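Local coordinates for NTD biosynthesis operon protein NtdA (Bacillus subtilis subsp. subtilis, PDB 4K2M) that catalyses the pyridoxal phosphate-dependent, reversible transamination of 3-dehydro-glucose 6-phosphate with glutamate to give kanosamine 6-phosphate, a step in antibiotic biosynthesis, at residues L116-V121 with A259-N264; G202-M207 with T232-Y237; V221-C226 with K236-T241. One frame throughout, in Å; residues are numbered along the deposited sequence.

Interaction 1 (L116-V121 with A259-N264)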
loop_
_atom_site.group_PDB
_atom_site.type_symbol
_atom_site.label_atom_id
_atom_site.label_comp_id
_atom_site.label_asym_id
_atom_site.label_seq_id
_atom_site.Cartn_x
_atom_site.Cartn_y
_atom_site.Cartn_z
ATOM N N LEU A 116 7.428 21.531 -1.214
ATOM C CA LEU A 116 6.440 21.864 -2.231
ATOM C C LEU A 116 5.829 23.252 -2.063
ATOM O O LEU A 116 5.133 23.723 -2.960
ATOM C CB LEU A 116 5.316 20.822 -2.218
ATOM C CG LEU A 116 5.705 19.384 -2.546
ATOM C CD1 LEU A 116 4.529 18.435 -2.286
ATOM C CD2 LEU A 116 6.148 19.278 -3.993
ATOM N N HIS A 117 6.084 23.895 -0.921
ATOM C CA HIS A 117 5.386 25.136 -0.550
ATOM C C HIS A 117 3.871 24.958 -0.616
ATOM O O HIS A 117 3.152 25.810 -1.158
ATOM C CB HIS A 117 5.809 26.329 -1.429
ATOM C CG HIS A 117 7.279 26.622 -1.389
ATOM N ND1 HIS A 117 7.914 27.113 -0.267
ATOM C CD2 HIS A 117 8.239 26.496 -2.337
ATOM C CE1 HIS A 117 9.201 27.272 -0.525
ATOM N NE2 HIS A 117 9.424 26.904 -1.773
ATOM N N LYS A 118 3.390 23.835 -0.082
ATOM C CA LYS A 118 1.957 23.574 0.020
ATOM C C LYS A 118 1.665 23.373 1.497
ATOM O O LYS A 118 2.452 22.732 2.203
ATOM C CB LYS A 118 1.593 22.304 -0.767
ATOM C CG LYS A 118 1.535 22.506 -2.283
ATOM C CD LYS A 118 0.308 23.326 -2.655
ATOM C CE LYS A 118 0.285 23.669 -4.143
ATOM N NZ LYS A 118 -0.958 24.424 -4.504
ATOM N N ARG A 119 0.540 23.905 1.961
ATOM C CA ARG A 119 0.263 23.922 3.392
ATOM C C ARG A 119 0.006 22.523 3.954
ATOM O O ARG A 119 0.392 22.226 5.080
ATOM C CB ARG A 119 -0.926 24.840 3.698
ATOM C CG ARG A 119 -0.726 26.287 3.256
ATOM C CD ARG A 119 -2.000 27.098 3.477
ATOM N NE ARG A 119 -2.426 27.010 4.869
ATOM C CZ ARG A 119 -3.593 27.445 5.329
ATOM N NH1 ARG A 119 -4.471 28.007 4.508
ATOM N NH2 ARG A 119 -3.885 27.314 6.617
ATOM N N TYR A 120 -0.642 21.668 3.165
ATOM C CA TYR A 120 -1.040 20.344 3.638
ATOM C C TYR A 120 -0.563 19.257 2.705
ATOM O O TYR A 120 -0.750 19.340 1.497
ATOM C CB TYR A 120 -2.565 20.275 3.743
ATOM C CG TYR A 120 -3.129 21.381 4.595
ATOM C CD1 TYR A 120 -3.023 21.326 5.981
ATOM C CD2 TYR A 120 -3.748 22.488 4.017
ATOM C CE1 TYR A 120 -3.519 22.341 6.770
ATOM C CE2 TYR A 120 -4.243 23.511 4.800
ATOM C CZ TYR A 120 -4.126 23.424 6.180
ATOM O OH TYR A 120 -4.623 24.433 6.974
ATOM N N VAL A 121 0.055 18.238 3.280
ATOM C CA VAL A 121 0.501 17.085 2.511
ATOM C C VAL A 121 -0.027 15.852 3.215
ATOM O O VAL A 121 0.128 15.703 4.428
ATOM C CB VAL A 121 2.036 17.023 2.411
ATOM C CG1 VAL A 121 2.482 15.707 1.773
ATOM C CG2 VAL A 121 2.544 18.200 1.584
ATOM N N ALA A 259 1.730 10.941 -2.475
ATOM C CA ALA A 259 1.239 12.015 -1.621
ATOM C C ALA A 259 0.242 12.891 -2.322
ATOM O O ALA A 259 0.244 12.997 -3.549
ATOM C CB ALA A 259 2.389 12.859 -1.113
ATOM N N ILE A 260 -0.597 13.536 -1.522
ATOM C CA ILE A 260 -1.486 14.580 -2.005
ATOM C C ILE A 260 -1.021 15.882 -1.365
ATOM O O ILE A 260 -0.747 15.916 -0.168
ATOM C CB ILE A 260 -2.911 14.314 -1.535
ATOM C CG1 ILE A 260 -3.467 13.059 -2.206
ATOM C CG2 ILE A 260 -3.816 15.497 -1.880
ATOM C CD1 ILE A 260 -4.774 12.575 -1.574
ATOM N N ALA A 261 -0.923 16.953 -2.146
ATOM C CA ALA A 261 -0.555 18.246 -1.576
ATOM C C ALA A 261 -1.608 19.269 -1.933
ATOM O O ALA A 261 -2.091 19.303 -3.061
ATOM C CB ALA A 261 0.807 18.686 -2.074
ATOM N N THR A 262 -1.989 20.095 -0.961
ATOM C CA THR A 262 -2.985 21.132 -1.228
ATOM C C THR A 262 -2.795 22.280 -0.260
ATOM O O THR A 262 -2.216 22.096 0.814
ATOM C CB THR A 262 -4.437 20.586 -1.150
ATOM O OG1 THR A 262 -5.355 21.617 -1.558
ATOM C CG2 THR A 262 -4.789 20.132 0.272
ATOM N N ASP A 263 -3.254 23.468 -0.658
ATOM C CA ASP A 263 -3.283 24.605 0.250
ATOM C C ASP A 263 -4.615 24.724 0.984
ATOM O O ASP A 263 -4.747 25.516 1.916
ATOM C CB ASP A 263 -2.987 25.911 -0.500
ATOM C CG ASP A 263 -1.512 26.086 -0.816
ATOM O OD1 ASP A 263 -0.663 25.600 -0.036
ATOM O OD2 ASP A 263 -1.194 26.730 -1.842
ATOM N N ASN A 264 -5.608 23.939 0.575
ATOM C CA ASN A 264 -6.947 24.115 1.121
ATOM C C ASN A 264 -7.197 23.208 2.316
ATOM O O ASN A 264 -7.150 21.987 2.184
ATOM C CB ASN A 264 -8.013 23.850 0.060
ATOM C CG ASN A 264 -9.394 24.216 0.544
ATOM O OD1 ASN A 264 -10.035 23.448 1.260
ATOM N ND2 ASN A 264 -9.858 25.407 0.170
HETATM O O HOH W 1 1.127 27.468 -2.046
HETATM O O HOH W 2 1.295 27.650 0.228
HETATM O O HOH W 3 -3.822 23.863 -3.481
HETATM O O HOH W 4 -2.048 21.531 -5.136
#

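Interaction 2 (G202-M207 with T232-Y237)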
loop_
_atom_site.group_PDB
_atom_site.type_symbol
_atom_site.label_atom_id
_atom_site.label_comp_id
_atom_site.label_asym_id
_atom_site.label_seq_id
_atom_site.Cartn_x
_atom_site.Cartn_y
_atom_site.Cartn_z
ATOM N N GLY A 202 8.013 13.942 -16.873
ATOM C CA GLY A 202 8.648 14.972 -16.052
ATOM C C GLY A 202 8.528 16.377 -16.632
ATOM O O GLY A 202 9.040 17.344 -16.064
ATOM N N LYS A 203 7.825 16.498 -17.753
ATOM C CA LYS A 203 7.604 17.806 -18.392
ATOM C C LYS A 203 6.366 18.465 -17.785
ATOM O O LYS A 203 5.318 17.840 -17.669
ATOM C CB LYS A 203 7.372 17.603 -19.894
ATOM C CG LYS A 203 7.039 18.852 -20.687
ATOM C CD LYS A 203 8.235 19.765 -20.840
ATOM C CE LYS A 203 7.913 20.890 -21.825
ATOM N NZ LYS A 203 9.075 21.812 -21.961
ATOM N N HIS A 204 6.484 19.737 -17.417
ATOM C CA HIS A 204 5.376 20.474 -16.808
ATOM C C HIS A 204 4.334 20.835 -17.870
ATOM O O HIS A 204 4.666 21.418 -18.916
ATOM C CB HIS A 204 5.929 21.755 -16.166
ATOM C CG HIS A 204 5.212 22.184 -14.924
ATOM N ND1 HIS A 204 5.795 22.997 -13.975
ATOM C CD2 HIS A 204 3.968 21.907 -14.473
ATOM C CE1 HIS A 204 4.933 23.211 -12.995
ATOM N NE2 HIS A 204 3.817 22.562 -13.274
ATOM N N SER A 205 3.071 20.483 -17.611
ATOM C CA SER A 205 1.967 20.883 -18.477
ATOM C C SER A 205 1.815 22.399 -18.439
ATOM O O SER A 205 2.353 23.052 -17.543
ATOM C CB SER A 205 0.666 20.270 -17.984
ATOM O OG SER A 205 0.693 18.866 -18.066
ATOM N N ASP A 206 1.060 22.959 -19.387
ATOM C CA ASP A 206 0.835 24.408 -19.423
ATOM C C ASP A 206 -0.222 24.790 -18.399
ATOM O O ASP A 206 -1.379 25.058 -18.743
ATOM C CB ASP A 206 0.395 24.845 -20.818
ATOM C CG ASP A 206 0.341 26.371 -20.975
ATOM O OD1 ASP A 206 0.442 27.122 -19.967
ATOM O OD2 ASP A 206 0.173 26.817 -22.128
ATOM N N MET A 207 0.184 24.842 -17.133
ATOM C CA MET A 207 -0.788 24.936 -16.046
ATOM C C MET A 207 -1.509 26.279 -15.960
ATOM O O MET A 207 -2.693 26.330 -15.593
ATOM C CB MET A 207 -0.137 24.581 -14.708
ATOM C CG MET A 207 0.264 23.102 -14.583
ATOM S SD MET A 207 -1.148 22.008 -14.701
ATOM C CE MET A 207 -1.981 22.384 -13.169
ATOM N N THR A 232 9.750 23.324 -10.806
ATOM C CA THR A 232 9.543 24.655 -10.258
ATOM C C THR A 232 8.071 25.050 -10.376
ATOM O O THR A 232 7.431 24.829 -11.419
ATOM C CB THR A 232 10.421 25.663 -10.998
ATOM O OG1 THR A 232 11.786 25.420 -10.642
ATOM C CG2 THR A 232 10.044 27.102 -10.638
ATOM N N ASP A 233 7.541 25.607 -9.288
ATOM C CA ASP A 233 6.156 26.073 -9.217
ATOM C C ASP A 233 5.150 24.949 -9.346
ATOM O O ASP A 233 4.005 25.178 -9.725
ATOM C CB ASP A 233 5.877 27.143 -10.273
ATOM C CG ASP A 233 6.536 28.455 -9.946
ATOM O OD1 ASP A 233 6.803 28.698 -8.752
ATOM O OD2 ASP A 233 6.788 29.230 -10.887
ATOM N N LEU A 234 5.566 23.736 -9.002
ATOM C CA LEU A 234 4.633 22.614 -9.011
ATOM C C LEU A 234 3.457 22.917 -8.088
ATOM O O LEU A 234 3.646 23.274 -6.920
ATOM C CB LEU A 234 5.344 21.343 -8.541
ATOM C CG LEU A 234 4.517 20.067 -8.671
ATOM C CD1 LEU A 234 4.203 19.829 -10.150
ATOM C CD2 LEU A 234 5.280 18.901 -8.077
ATOM N N GLY A 235 2.239 22.807 -8.615
ATOM C CA GLY A 235 1.060 23.025 -7.799
ATOM C C GLY A 235 0.557 24.450 -7.723
ATOM O O GLY A 235 -0.488 24.695 -7.104
ATOM N N LYS A 236 1.264 25.386 -8.349
ATOM C CA LYS A 236 0.865 26.793 -8.267
ATOM C C LYS A 236 -0.577 27.017 -8.680
ATOM O O LYS A 236 -1.319 27.750 -8.015
ATOM C CB LYS A 236 1.783 27.656 -9.130
ATOM C CG LYS A 236 1.445 29.147 -9.081
ATOM C CD LYS A 236 2.583 29.963 -9.675
ATOM C CE LYS A 236 2.226 31.440 -9.746
ATOM N NZ LYS A 236 3.289 32.193 -10.468
ATOM N N TYR A 237 -0.981 26.363 -9.765
ATOM C CA TYR A 237 -2.311 26.560 -10.307
ATOM C C TYR A 237 -3.251 25.373 -10.104
ATOM O O TYR A 237 -4.330 25.332 -10.688
ATOM C CB TYR A 237 -2.205 26.863 -11.799
ATOM C CG TYR A 237 -1.449 28.136 -12.095
ATOM C CD1 TYR A 237 -1.993 29.380 -11.787
ATOM C CD2 TYR A 237 -0.199 28.095 -12.702
ATOM C CE1 TYR A 237 -1.296 30.553 -12.073
ATOM C CE2 TYR A 237 0.503 29.255 -12.987
ATOM C CZ TYR A 237 -0.056 30.478 -12.677
ATOM O OH TYR A 237 0.648 31.630 -12.964
HETATM O O HOH W 5 8.386 24.199 -13.840
HETATM O O HOH W 6 1.837 22.594 -11.448
#

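Interaction 3 (V221-C226 with K236-T241). With O1G (3-deoxy-3-[(E)-({3-hydroxy-2-methyl-5-[(phosphonooxy)methyl]pyridin-4-yl}methylidene)amino]-6-O-phosphono-alpha-D-gluco pyranose), chain C.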
loop_
_atom_site.group_PDB
_atom_site.type_symbol
_atom_site.label_atom_id
_atom_site.label_comp_id
_atom_site.label_asym_id
_atom_site.label_seq_id
_atom_site.Cartn_x
_atom_site.Cartn_y
_atom_site.Cartn_z
ATOM N N VAL A 221 -8.973 21.404 -10.698
ATOM C CA VAL A 221 -7.783 20.905 -11.376
ATOM C C VAL A 221 -7.013 20.029 -10.405
ATOM O O VAL A 221 -6.570 20.487 -9.349
ATOM C CB VAL A 221 -6.878 22.041 -11.842
ATOM C CG1 VAL A 221 -5.587 21.481 -12.433
ATOM C CG2 VAL A 221 -7.586 22.905 -12.873
ATOM N N ILE A 222 -6.875 18.761 -10.752
ATOM C CA ILE A 222 -6.034 17.891 -9.958
ATOM C C ILE A 222 -4.938 17.438 -10.894
ATOM O O ILE A 222 -5.218 16.870 -11.955
ATOM C CB ILE A 222 -6.838 16.700 -9.372
ATOM C CG1 ILE A 222 -5.893 15.640 -8.791
ATOM C CG2 ILE A 222 -7.802 16.105 -10.415
ATOM C CD1 ILE A 222 -6.616 14.602 -7.908
ATOM N N GLU A 223 -3.689 17.707 -10.534
ATOM C CA GLU A 223 -2.609 17.414 -11.465
ATOM C C GLU A 223 -1.906 16.132 -11.059
ATOM O O GLU A 223 -1.693 15.872 -9.871
ATOM C CB GLU A 223 -1.621 18.572 -11.547
ATOM C CG GLU A 223 -0.912 18.844 -10.248
ATOM C CD GLU A 223 0.021 20.027 -10.311
ATOM O OE1 GLU A 223 0.340 20.506 -11.422
ATOM O OE2 GLU A 223 0.447 20.475 -9.228
ATOM N N ASP A 224 -1.588 15.310 -12.054
ATOM C CA ASP A 224 -0.856 14.075 -11.828
ATOM C C ASP A 224 0.593 14.460 -12.030
ATOM O O ASP A 224 1.069 14.561 -13.163
ATOM C CB ASP A 224 -1.274 13.032 -12.863
ATOM C CG ASP A 224 -0.512 11.738 -12.737
ATOM O OD1 ASP A 224 0.549 11.706 -12.079
ATOM O OD2 ASP A 224 -0.970 10.748 -13.328
ATOM N N ALA A 225 1.299 14.684 -10.930
ATOM C CA ALA A 225 2.706 15.043 -10.994
ATOM C C ALA A 225 3.513 13.854 -10.501
ATOM O O ALA A 225 4.612 14.013 -9.948
ATOM C CB ALA A 225 2.976 16.271 -10.132
ATOM N N CYS A 226 2.968 12.651 -10.683
ATOM C CA CYS A 226 3.660 11.470 -10.172
ATOM C C CYS A 226 5.075 11.286 -10.733
ATOM O O CYS A 226 5.945 10.706 -10.060
ATOM C CB CYS A 226 2.804 10.213 -10.344
ATOM S SG CYS A 226 1.359 10.236 -9.242
ATOM N N LYS A 236 1.264 25.386 -8.349
ATOM C CA LYS A 236 0.865 26.793 -8.267
ATOM C C LYS A 236 -0.577 27.017 -8.680
ATOM O O LYS A 236 -1.319 27.750 -8.015
ATOM C CB LYS A 236 1.783 27.656 -9.130
ATOM C CG LYS A 236 1.445 29.147 -9.081
ATOM C CD LYS A 236 2.583 29.963 -9.675
ATOM C CE LYS A 236 2.226 31.440 -9.746
ATOM N NZ LYS A 236 3.289 32.193 -10.468
ATOM N N TYR A 237 -0.981 26.363 -9.765
ATOM C CA TYR A 237 -2.311 26.560 -10.307
ATOM C C TYR A 237 -3.251 25.373 -10.104
ATOM O O TYR A 237 -4.330 25.332 -10.688
ATOM C CB TYR A 237 -2.205 26.863 -11.799
ATOM C CG TYR A 237 -1.449 28.136 -12.095
ATOM C CD1 TYR A 237 -1.993 29.380 -11.787
ATOM C CD2 TYR A 237 -0.199 28.095 -12.702
ATOM C CE1 TYR A 237 -1.296 30.553 -12.073
ATOM C CE2 TYR A 237 0.503 29.255 -12.987
ATOM C CZ TYR A 237 -0.056 30.478 -12.677
ATOM O OH TYR A 237 0.648 31.630 -12.964
ATOM N N ALA A 238 -2.850 24.407 -9.281
ATOM C CA ALA A 238 -3.693 23.224 -9.051
ATOM C C ALA A 238 -4.414 23.266 -7.705
ATOM O O ALA A 238 -3.883 23.807 -6.724
ATOM C CB ALA A 238 -2.852 21.959 -9.147
ATOM N N ASP A 239 -5.614 22.688 -7.646
ATOM C CA ASP A 239 -6.294 22.527 -6.359
ATOM C C ASP A 239 -5.660 21.398 -5.557
ATOM O O ASP A 239 -5.457 21.515 -4.348
ATOM C CB ASP A 239 -7.768 22.239 -6.574
ATOM C CG ASP A 239 -8.456 23.359 -7.304
ATOM O OD1 ASP A 239 -8.495 24.467 -6.729
ATOM O OD2 ASP A 239 -8.929 23.136 -8.444
ATOM N N ILE A 240 -5.356 20.309 -6.251
ATOM C CA ILE A 240 -4.615 19.194 -5.665
ATOM C C ILE A 240 -3.449 18.784 -6.550
ATOM O O ILE A 240 -3.581 18.730 -7.769
ATOM C CB ILE A 240 -5.533 17.974 -5.457
ATOM C CG1 ILE A 240 -6.464 18.234 -4.274
ATOM C CG2 ILE A 240 -4.708 16.672 -5.243
ATOM C CD1 ILE A 240 -7.131 17.000 -3.727
ATOM N N THR A 241 -2.312 18.491 -5.925
ATOM C CA THR A 241 -1.152 17.937 -6.619
ATOM C C THR A 241 -0.931 16.504 -6.126
ATOM O O THR A 241 -0.969 16.249 -4.923
ATOM C CB THR A 241 0.103 18.772 -6.285
ATOM O OG1 THR A 241 -0.065 20.113 -6.785
ATOM C CG2 THR A 241 1.370 18.157 -6.891
HETATM P P O1G C . 2.020 4.699 -8.380
HETATM C C3A O1G C . 2.747 7.492 -13.422
HETATM O O3 O1G C . 3.862 7.275 -14.161
HETATM C C1 O1G C . 5.933 2.097 -14.550
HETATM N "N1'" O1G C . 0.798 8.730 -12.910
HETATM C C2 O1G C . 5.199 3.435 -14.431
HETATM O O2 O1G C . 6.020 4.349 -15.234
HETATM C C9A O1G C . 1.885 8.563 -13.680
HETATM C C2A O1G C . 2.130 9.567 -14.793
HETATM C C3 O1G C . 5.054 3.933 -12.983
HETATM N "N3'" O1G C . 4.105 5.058 -13.074
HETATM O O1 O1G C . 7.332 2.227 -14.257
HETATM C C4 O1G C . 4.583 2.818 -12.028
HETATM O O4 O1G C . 4.979 3.349 -10.748
HETATM C C4A O1G C . 2.483 6.611 -12.388
HETATM C C4B O1G C . 3.363 5.457 -12.111
HETATM C C5 O1G C . 5.465 1.591 -12.259
HETATM O O5 O1G C . 5.396 1.147 -13.620
HETATM C C5A O1G C . 1.346 6.805 -11.609
HETATM C C5T O1G C . 0.886 5.932 -10.430
HETATM C C6 O1G C . 4.993 0.359 -11.538
HETATM C C6A O1G C . 0.515 7.876 -11.902
HETATM O OP1 O1G C . 0.595 4.303 -8.060
HETATM O OP2 O1G C . 2.749 5.259 -7.204
HETATM O OP3 O1G C . 2.763 3.592 -9.164
HETATM O OP4 O1G C . 1.882 5.988 -9.383
HETATM O O6 O1G C . 5.885 -0.690 -11.516
HETATM P "P'" O1G C . 5.958 -1.679 -10.251
HETATM O OP6 O1G C . 6.381 -0.815 -9.082
HETATM O OP7 O1G C . 4.607 -2.333 -10.068
HETATM O OP8 O1G C . 7.042 -2.670 -10.687
#

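Interaction 1 (L116-V121 with A259-N264)
A Schellman motif closes helix 103-116 at His117, whose positive phi turns the chain into the short loop before strand 120-124, which pairs with 259-264. That pairing is antiparallel. Tyr120 and Thr262 form the hydrogen-bonded pair: Tyr120 N gives to Thr262 O at 2.9 Å, nearly along the C=O axis, and Thr262 N gives back to Tyr120 O. Val121 and Ala261 follow as a non-hydrogen-bonded pair. On their face, Leu116 CD1 rests 3.7 Å from Ala261 CB, while Val121 CG2 comes at the same methyl less closely; helix 103-116 also packs against Val121 here. On the face of Tyr120 and Thr262, helix 265-275 covers the sheet. Strand 258-262 runs against both of its neighbours in the mixed seven-stranded sheet of the aspartate aminotransferase fold, with 120-124 as the outermost strand on this side within the chain.

Just past the strand, Asp263 grips the incoming loop. Its OD1 takes Arg119 N at 2.9 Å, almost along the C-O axis (152° at the hydrogen), and the carboxylate crosses the Lys118 chain at about a right angle. Lys118, bent at chi2 (-72°), lays its CG against the Ala261 methyl and brings NZ to Asp263 OD2 as a long salt bridge of 3.5 Å; NZ has a stronger partner in Gly235 O. One water joins Lys118 NZ to Asp263 N, and two more donate both to His117 O and to the Asp263 carboxylate. The Tyr120 ring carries Arg119 CB over one face, offset toward the rim, and turns its edge to Asp263 O, 3.5 Å from CE2. Thr262 OG1 accepts from Asn264 N in an ST turn and also bonds to Asp239 O, while Asn264 caps helix 265-275 by bonding Leu267 N through OD1.

Interaction 2 (G202-M207 with T232-Y237)
Thr232 OG1 is gripped by two hydrogen bonds, one with Lys14 N and one with Glu15 OE2, so the start of 232-237 is tied to the N-terminal domain. The carbonyl of Thr232 faces the other segment: Thr232 O accepts a hydrogen bond from a water, 2.7 Å away, that also bonds His204 ND1. A second water sits 2.7 Å from His204 NE2 and accepts from Gly235 N. Both waters lie in the plane of the imidazole, and the CE1 edge lies between two carbonyls, Thr232 O 3.4 Å from CE1 and Asp233 O at 3.9 Å. His204 gets there with chi1 at -147°, away from a staggered position. Asp233 to Lys236 make a type II turn, closed by Lys236 N to Asp233 O, with Gly235 in its positive-phi third place. At the Met207-Tyr237 end the contact is apolar: Met207 CB, at the start of helix 207-217, meets Tyr237 CD2 at 4.0 Å, and Lys236 CG lies over the centre of the same tyrosine ring. The two loops are thus hydrogen-bonded through water alone, and the carbonyls at the imidazole edge would probably polarise the CE1 hydrogen.

Interaction 3 (V221-C226 with K236-T241)
Strands 220-224 and 240-244 run parallel here, with Ile222 beside Ile240 and Glu223 beside Thr241; Glu223 N gives to Ile240 O at 3.0 Å, while Val221 O accepts from Asp239 N and, weakly, from Ile240 N. Asp239 starts the pairing with its side chain, for OD2 takes Val221 N through its anti lone pair at 2.8 Å and 172°, and Arg211 adds a salt bridge to the same oxygen. On one face Ile222 and Ile240 lie side by side, CD1 against CG2 at 3.9 Å. On the other, Glu223 holds CG in the crowded position between backbone N and carbonyl carbon (chi1 63°), then extends so that OE2 receives the Thr241 hydroxyl at a short 2.5 Å. His199 NE2 bonds its OE1, so both carboxylate oxygens of this buried acid have partners. Asp224, whose side chain points away from 236-241, accepts Cys226 N at OD1 in an Asx turn, and its OD2, also bonded by Thr156, lies 2.7 Å from N1' of the cofactor adduct. An aspartate at the pyridine nitrogen, toward the C-terminal end of a central parallel strand, is the hallmark of fold type I aminotransferases, where it probably keeps that nitrogen protonated.

Interactions 1 and 3 sit on one mixed sheet, their centres about 10 Å apart: strands 120-124, 258-262, 240-244 and 220-224 lie next to each other in that order, and Ala261 N bonds Thr241 O between the two contacts. Interaction 2 is about 8 Å from interaction 3, sharing Lys236 and Tyr237 with it, and about 14 Å from interaction 1. Along the chain, 116-121 comes first and 259-264 last, with the other four segments between. Interaction 2 joins the loop entering helix 207-217 to the loop leading into strand 240-244; Leu234 packs on Ala225 and Leu116. Together they run from edge strand 120-124 inward to strand 220-224, whose C-terminal part brings Asp224 to the cofactor, with interaction 2 packed beside it.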